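Local coordinates for nitroreductase (Bacteroides fragilis NCTC 9343, PDB 3EK3), which binds FMN and, as a member of the nitroreductase family, probably acts as an NAD(P)H-dependent oxidoreductase, working as a two-subunit assembly, at residues Asp28-Asn31 / Ala32-Ala36; Lys105-Trp108 / Ala109-Cys113; Ala148-Ser152 / Leu153-Glu157. All blocks are in the same frame, centred on the assembly; numbering follows the deposited sequence. Where two conformers were deposited one is given.

How the contacts relate
From the N terminus, contact 1 is a stretch of continuous helix within 27-38, contact 2 is the turn that starts helix 109-126, and contact 3 is the end of helix 144-153 with the loop leading to strand 160-168. They lie in series, so none nests in or crosses another, and none closes a long loop, since each joins two consecutive segments, with partners mostly three to five residues apart. The centre of contact 1 is about 22 Å from the centres of both others, which are about 19 Å from each other. Helix 109-126 relates the first two: contact 2 opens it, and Ile33 of contact 1 packs farther along it. All three residue ranges have neighbours in the second subunit.

Contact 1: Asp28-Asn31 / Ala32-Ala36; sequences DDLN and AILEA
Leu34 lies back over Leu30, one helical turn earlier. Its CB is 3.7 Å from Leu30 O, and CG comes closer to the same oxygen, at 3.4 Å. This follows from chi1 of -66°, which sets CG beside the backbone N and anti to the carbonyl carbon. At the tip, Leu34 CD1 meets Leu30 CG at 3.8 Å, while Leu30 CD1 lies 3.9 Å from the same methyl. The two side chains cross obliquely, joined by apolar contact alone.

Beneath them the backbone is regular alpha-helix. Leu34 N donates to Leu30 O at 2.9 Å with an N-H...O angle of 165°, and Ala32, Ile33 and Glu35 each bond in the same way to the carbonyl four residues earlier. On another flank, Ile33 CG1 is packed 3.2 Å from Asp29 O, a carbonyl that accepts from Ile33 N.

Ile33 faces Met120, Ala123 and Ala124 of helix 109-126, and together with Leu30 reaches Leu167 of strand 160-168. Leu34 packs on Ile186 of the second subunit and Ala32 on Leu8 of that subunit, so this stretch of helix 27-38 sits between its own chain's core and the dimer interface.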
# COMPACT_ATOMS: atom_id res chain seq x y z
N ASP A 28 -16.74 12.67 -12.17
CA ASP A 28 -15.37 13.05 -12.56
C ASP A 28 -14.37 12.78 -11.43
O ASP A 28 -13.25 12.25 -11.68
CB ASP A 28 -15.26 14.49 -13.12
CG ASP A 28 -15.69 15.60 -12.14
OD1 ASP A 28 -16.20 15.31 -11.04
OD2 ASP A 28 -15.52 16.80 -12.49
N ASP A 29 -14.77 13.06 -10.18
CA ASP A 29 -13.92 12.76 -9.01
C ASP A 29 -13.74 11.27 -8.84
O ASP A 29 -12.63 10.82 -8.59
CB ASP A 29 -14.51 13.35 -7.74
CG ASP A 29 -14.44 14.88 -7.71
OD1 ASP A 29 -13.68 15.47 -8.50
OD2 ASP A 29 -15.13 15.50 -6.88
N LEU A 30 -14.81 10.51 -9.00
CA LEU A 30 -14.68 9.06 -8.86
C LEU A 30 -13.71 8.57 -9.91
O LEU A 30 -12.80 7.83 -9.58
CB LEU A 30 -16.03 8.36 -9.00
CG LEU A 30 -15.94 6.84 -8.97
CD1 LEU A 30 -15.30 6.38 -7.65
CD2 LEU A 30 -17.31 6.23 -9.20
N ASN A 31 -13.83 9.02 -11.17
CA ASN A 31 -12.90 8.57 -12.21
C ASN A 31 -11.43 8.92 -11.92
O ASN A 31 -10.54 8.12 -12.12
CB ASN A 31 -13.28 9.13 -13.57
CG ASN A 31 -14.53 8.49 -14.14
OD1 ASN A 31 -14.79 7.31 -13.93
ND2 ASN A 31 -15.29 9.27 -14.91
N ALA A 32 -11.21 10.12 -11.40
CA ALA A 32 -9.86 10.58 -11.03
C ALA A 32 -9.28 9.73 -9.91
O ALA A 32 -8.08 9.41 -9.92
CB ALA A 32 -9.90 12.03 -10.58
N ILE A 33 -10.12 9.39 -8.94
CA ILE A 33 -9.70 8.55 -7.81
C ILE A 33 -9.37 7.12 -8.28
O ILE A 33 -8.35 6.55 -7.91
CB ILE A 33 -10.80 8.51 -6.72
CG1 ILE A 33 -10.91 9.87 -6.02
CG2 ILE A 33 -10.55 7.43 -5.70
CD1 ILE A 33 -12.20 10.05 -5.19
N LEU A 34 -10.22 6.55 -9.13
CA LEU A 34 -9.96 5.22 -9.63
C LEU A 34 -8.72 5.18 -10.50
O LEU A 34 -7.97 4.21 -10.46
CB LEU A 34 -11.15 4.67 -10.39
CG LEU A 34 -12.38 4.43 -9.52
CD1 LEU A 34 -13.62 4.30 -10.47
CD2 LEU A 34 -12.23 3.19 -8.60
N GLU A 35 -8.52 6.22 -11.30
CA GLU A 35 -7.35 6.30 -12.16
C GLU A 35 -6.10 6.34 -11.28
O GLU A 35 -5.07 5.76 -11.61
CB GLU A 35 -7.42 7.53 -13.05
CG GLU A 35 -6.17 7.74 -13.94
CD GLU A 35 -6.28 8.99 -14.78
OE1 GLU A 35 -6.59 10.07 -14.25
OE2 GLU A 35 -6.04 8.91 -15.99
N ALA A 36 -6.19 7.03 -10.16
CA ALA A 36 -5.04 7.16 -9.25
C ALA A 36 -4.65 5.77 -8.73
O ALA A 36 -3.47 5.46 -8.72
CB ALA A 36 -5.33 8.14 -8.11

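Contact 2: Lys105-Trp108 / Ala109-Cys113; sequences KQWW and AGMDC. With FMN (flavin mononucleotide), chain B.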
# COMPACT_ATOMS: atom_id res chain seq x y z
N LYS A 105 -2.24 -15.38 -6.73
CA LYS A 105 -1.08 -16.12 -7.26
C LYS A 105 0.24 -15.70 -6.62
O LYS A 105 1.03 -16.54 -6.22
CB LYS A 105 -1.01 -15.92 -8.77
CG LYS A 105 0.06 -16.75 -9.49
CD LYS A 105 -0.03 -16.65 -11.02
CE LYS A 105 -1.40 -17.08 -11.58
NZ LYS A 105 -1.41 -17.09 -13.07
N GLN A 106 0.51 -14.41 -6.55
CA GLN A 106 1.80 -13.90 -6.02
C GLN A 106 1.67 -13.54 -4.56
O GLN A 106 0.61 -13.06 -4.12
CB GLN A 106 2.27 -12.66 -6.78
CG GLN A 106 2.20 -12.74 -8.31
CD GLN A 106 2.97 -13.90 -8.92
OE1 GLN A 106 3.90 -14.43 -8.33
NE2 GLN A 106 2.57 -14.30 -10.11
N TRP A 107 2.75 -13.68 -3.80
CA TRP A 107 2.64 -13.50 -2.34
C TRP A 107 2.38 -12.06 -1.98
O TRP A 107 1.82 -11.76 -0.93
CB TRP A 107 3.85 -14.06 -1.59
CG TRP A 107 5.16 -13.36 -1.78
CD1 TRP A 107 6.18 -13.76 -2.59
CD2 TRP A 107 5.63 -12.18 -1.09
NE1 TRP A 107 7.25 -12.91 -2.45
CE2 TRP A 107 6.94 -11.93 -1.55
CE3 TRP A 107 5.08 -11.35 -0.11
CZ2 TRP A 107 7.70 -10.87 -1.06
CZ3 TRP A 107 5.83 -10.24 0.34
CH2 TRP A 107 7.13 -10.02 -0.14
N TRP A 108 2.78 -11.16 -2.88
CA TRP A 108 2.60 -9.74 -2.69
C TRP A 108 1.27 -9.19 -3.23
O TRP A 108 1.09 -7.96 -3.33
CB TRP A 108 3.76 -9.00 -3.37
CG TRP A 108 3.83 -9.24 -4.84
CD1 TRP A 108 3.08 -8.63 -5.81
CD2 TRP A 108 4.71 -10.14 -5.51
NE1 TRP A 108 3.44 -9.12 -7.05
CE2 TRP A 108 4.44 -10.04 -6.89
CE3 TRP A 108 5.72 -11.01 -5.08
CZ2 TRP A 108 5.14 -10.78 -7.85
CZ3 TRP A 108 6.41 -11.74 -6.02
CH2 TRP A 108 6.11 -11.63 -7.40
N ALA A 109 0.35 -10.09 -3.59
CA ALA A 109 -0.96 -9.67 -4.14
C ALA A 109 -1.67 -8.56 -3.35
O ALA A 109 -2.18 -7.60 -3.93
CB ALA A 109 -1.89 -10.87 -4.27
N GLY A 110 -1.66 -8.68 -2.03
CA GLY A 110 -2.32 -7.69 -1.21
C GLY A 110 -1.56 -6.38 -1.15
O GLY A 110 -2.17 -5.33 -0.94
N MSE A 111 -0.23 -6.44 -1.30
CA MSE A 111 0.52 -5.20 -1.31
C MSE A 111 0.27 -4.42 -2.58
O MSE A 111 0.17 -3.16 -2.53
CB MSE A 111 2.01 -5.46 -1.04
CG MSE A 111 2.26 -6.09 0.33
SE MSE A 111 4.08 -6.05 0.93
CE MSE A 111 4.80 -6.92 -0.61
N ASP A 112 0.13 -5.07 -3.73
CA ASP A 112 -0.33 -4.33 -4.92
C ASP A 112 -1.59 -3.52 -4.56
O ASP A 112 -1.69 -2.34 -4.84
CB ASP A 112 -0.75 -5.27 -6.06
CG ASP A 112 0.40 -5.92 -6.80
OD1 ASP A 112 1.59 -5.70 -6.49
OD2 ASP A 112 0.07 -6.68 -7.74
N CYS A 113 -2.57 -4.21 -4.00
CA CYS A 113 -3.87 -3.61 -3.69
C CYS A 113 -3.74 -2.45 -2.73
O CYS A 113 -4.39 -1.44 -2.92
CB CYS A 113 -4.83 -4.63 -3.11
SG CYS A 113 -5.30 -5.88 -4.33
N1 FMN B . 10.79 -3.27 -8.99
C2 FMN B . 12.09 -3.73 -8.92
O2 FMN B . 12.96 -3.27 -9.67
N3 FMN B . 12.45 -4.73 -8.04
C4 FMN B . 11.52 -5.28 -7.23
O4 FMN B . 11.93 -6.01 -6.31
C4A FMN B . 10.20 -4.80 -7.29
N5 FMN B . 9.25 -5.33 -6.46
C5A FMN B . 7.95 -4.87 -6.46
C6 FMN B . 7.02 -5.41 -5.57
C7 FMN B . 5.71 -4.94 -5.53
C7M FMN B . 4.75 -5.38 -4.42
C8 FMN B . 5.35 -3.87 -6.37
C8M FMN B . 4.13 -3.05 -6.02
C9 FMN B . 6.29 -3.33 -7.25
C9A FMN B . 7.59 -3.81 -7.31
N10 FMN B . 8.55 -3.30 -8.20
C10 FMN B . 9.84 -3.76 -8.15
C1' FMN B . 8.21 -2.15 -9.12
C2' FMN B . 7.31 -2.63 -10.27
O2' FMN B . 8.07 -3.37 -11.21
C3' FMN B . 6.74 -1.40 -10.95
O3' FMN B . 5.83 -0.80 -10.06
C4' FMN B . 5.97 -1.75 -12.24
O4' FMN B . 6.86 -2.22 -13.24
C5' FMN B . 5.22 -0.53 -12.77
O5' FMN B . 6.14 0.50 -13.11
P FMN B . 6.05 1.99 -12.47
O1P FMN B . 4.66 2.46 -12.62
O2P FMN B . 7.14 2.85 -13.13
O3P FMN B . 6.28 1.87 -10.98
O HOH W 1 -0.83 -11.10 -0.68
O HOH W 2 0.43 -9.48 0.09
O HOH W 3 1.67 -8.25 -9.14
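Trp107 and Trp108 both address Met111, a selenomethionine, whose terminal methyl sits against the pair. Met111 CE is 3.6 Å from Trp107 CZ3, an oblique approach to that ring, and is equally close, at 3.6 Å, to Trp108 CB. The bend at chi3 (-55°) turns the methyl back toward the two tryptophans. The indoles also meet each other: Trp108 CE3 stands 3.6 Å above the plane of the Trp107 ring, offset toward its rim.

Gln106 CB covers one face of the Trp108 ring, 3.4 Å above its centre. At the ring edge, near its plane, comes the carboxylate of Asp112, with OD1 3.4 Å from Trp108 CD1 and the two planes 51° apart. A water on the same edge accepts from Trp108 NE1 and donates to Asp112 OD2, linking indole and carboxylate. Asp112 OD1 is itself held by the backbone N of Gly43.

The backbone under these side chains is a type I beta turn, Gln106 to Ala109, running straight into the start of helix 109-126 with Trp108 at the N-cap position. Ala109 N closes the turn on Gln106 O at 3.0 Å. Trp108 O then takes the first helical bond from Asp112 N, at an N-H...O angle of 161°, and a weak one from Met111 N.

Beyond lies the dimethyl end of the flavin, bordered by Trp108 and Asp112: Asp112 OD1 is 3.7 Å from FMN C8M and Trp108 CB is 3.9 Å from FMN C7M. Across the dimer interface, this same FMN is hydrogen-bonded by Arg14, Arg15, Ser16, Arg18, Tyr92 and Lys179 of the second subunit.

Contact 3: Ala148-Ser152 / Leu153-Glu157; sequences AYLTS and LGVPE
Leu150 and Val155 lie alongside each other at the end of helix 144-153, and the backbone bonds that bring them together define a Schellman motif. Val155 N donates to Leu150 O at 3.0 Å, the bond that spans the whole turn, and within it Gly154 N donates to Thr151 O, also at 3.0 Å. Gly154 has a positive phi of 107°, which ends the helix; as a glycine it has no CB to press on the carbonyl oxygen of Leu153. Within the turn, Leu153 N still makes a helical bond to Tyr149 O. Leu150 O accepts two further, weak bonds, from Leu153 N and Gly154 N.

The apolar contacts follow the same turn. Leu150 CB and Val155 CB are 4.0 Å apart, the two side chains pointing the same way, the hydrophobic contact that commonly accompanies a Schellman motif. Within the last turn of the helix, Leu153 CD1 meets the edge of the Tyr149 ring, near its plane, 3.7 Å from Tyr149 CD1.

Water-mediated links tie the helix to the loop that leaves it. One water bonds Thr151 OG1 and donates to Val155 O at 2.8 Å; another donates to both Thr151 O and Val155 O. Thr151 OG1 is also hydrogen-bonded to Arg147 O, and Glu157 CG packs 3.6 Å from that hydroxyl oxygen.

Tyr149 packs on helix 57-72, where its hydroxyl bonds Glu62, while Leu150 and Val155 rest on Ile99 of strand 96-102 and Val155 also reaches Thr52 of strand 50-54, so the helix end is set against the sheet just before strand 160-168 begins.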
# COMPACT_ATOMS: atom_id res chain seq x y z
N ALA A 148 -21.21 -15.04 -4.04
CA ALA A 148 -22.22 -14.91 -5.07
C ALA A 148 -22.55 -13.45 -5.34
O ALA A 148 -22.72 -13.05 -6.50
CB ALA A 148 -23.49 -15.72 -4.69
N TYR A 149 -22.62 -12.64 -4.28
CA TYR A 149 -22.90 -11.20 -4.40
C TYR A 149 -21.77 -10.48 -5.12
O TYR A 149 -22.00 -9.73 -6.06
CB TYR A 149 -23.20 -10.56 -3.01
CG TYR A 149 -24.12 -9.39 -3.19
CD1 TYR A 149 -23.61 -8.15 -3.57
CD2 TYR A 149 -25.51 -9.54 -3.10
CE1 TYR A 149 -24.44 -7.08 -3.81
CE2 TYR A 149 -26.38 -8.46 -3.35
CZ TYR A 149 -25.84 -7.24 -3.73
OH TYR A 149 -26.62 -6.15 -4.01
N LEU A 150 -20.53 -10.76 -4.72
CA LEU A 150 -19.35 -10.15 -5.35
C LEU A 150 -19.30 -10.46 -6.86
O LEU A 150 -19.07 -9.58 -7.69
CB LEU A 150 -18.07 -10.66 -4.68
CG LEU A 150 -17.89 -10.24 -3.21
CD1 LEU A 150 -16.62 -10.89 -2.67
CD2 LEU A 150 -17.75 -8.70 -3.11
N THR A 151 -19.53 -11.71 -7.19
CA THR A 151 -19.59 -12.13 -8.61
C THR A 151 -20.63 -11.35 -9.41
O THR A 151 -20.35 -10.88 -10.52
CB THR A 151 -19.87 -13.61 -8.69
OG1 THR A 151 -18.80 -14.32 -8.04
CG2 THR A 151 -20.02 -14.07 -10.16
N SER A 152 -21.79 -11.13 -8.80
CA SER A 152 -22.89 -10.42 -9.46
C SER A 152 -22.50 -8.96 -9.67
O SER A 152 -22.92 -8.35 -10.63
CB SER A 152 -24.19 -10.51 -8.65
OG SER A 152 -24.23 -9.52 -7.63
N LEU A 153 -21.66 -8.43 -8.78
CA LEU A 153 -21.17 -7.05 -8.91
C LEU A 153 -20.06 -6.93 -9.95
O LEU A 153 -19.72 -5.83 -10.37
CB LEU A 153 -20.66 -6.54 -7.56
CG LEU A 153 -21.74 -6.31 -6.51
CD1 LEU A 153 -21.02 -6.12 -5.18
CD2 LEU A 153 -22.62 -5.08 -6.89
N GLY A 154 -19.44 -8.03 -10.31
CA GLY A 154 -18.35 -7.99 -11.30
C GLY A 154 -16.96 -8.21 -10.74
O GLY A 154 -15.98 -8.07 -11.47
N VAL A 155 -16.85 -8.57 -9.47
CA VAL A 155 -15.55 -8.99 -8.92
C VAL A 155 -15.17 -10.36 -9.54
O VAL A 155 -15.97 -11.30 -9.54
CB VAL A 155 -15.59 -9.14 -7.38
CG1 VAL A 155 -14.21 -9.59 -6.87
CG2 VAL A 155 -16.02 -7.83 -6.69
N PRO A 156 -13.96 -10.46 -10.15
CA PRO A 156 -13.59 -11.73 -10.73
C PRO A 156 -13.61 -12.88 -9.74
O PRO A 156 -13.17 -12.75 -8.61
CB PRO A 156 -12.16 -11.49 -11.24
CG PRO A 156 -12.10 -10.07 -11.51
CD PRO A 156 -12.95 -9.43 -10.42
N GLU A 157 -14.12 -14.01 -10.19
CA GLU A 157 -14.29 -15.16 -9.33
C GLU A 157 -12.99 -15.74 -8.81
O GLU A 157 -13.01 -16.41 -7.78
CB GLU A 157 -15.07 -16.26 -10.04
CG GLU A 157 -16.49 -15.80 -10.30
CD GLU A 157 -17.35 -16.84 -10.97
OE1 GLU A 157 -17.70 -17.84 -10.32
OE2 GLU A 157 -17.67 -16.62 -12.16
O HOH W 4 -16.42 -12.99 -7.39
O HOH W 5 -17.81 -11.35 -11.62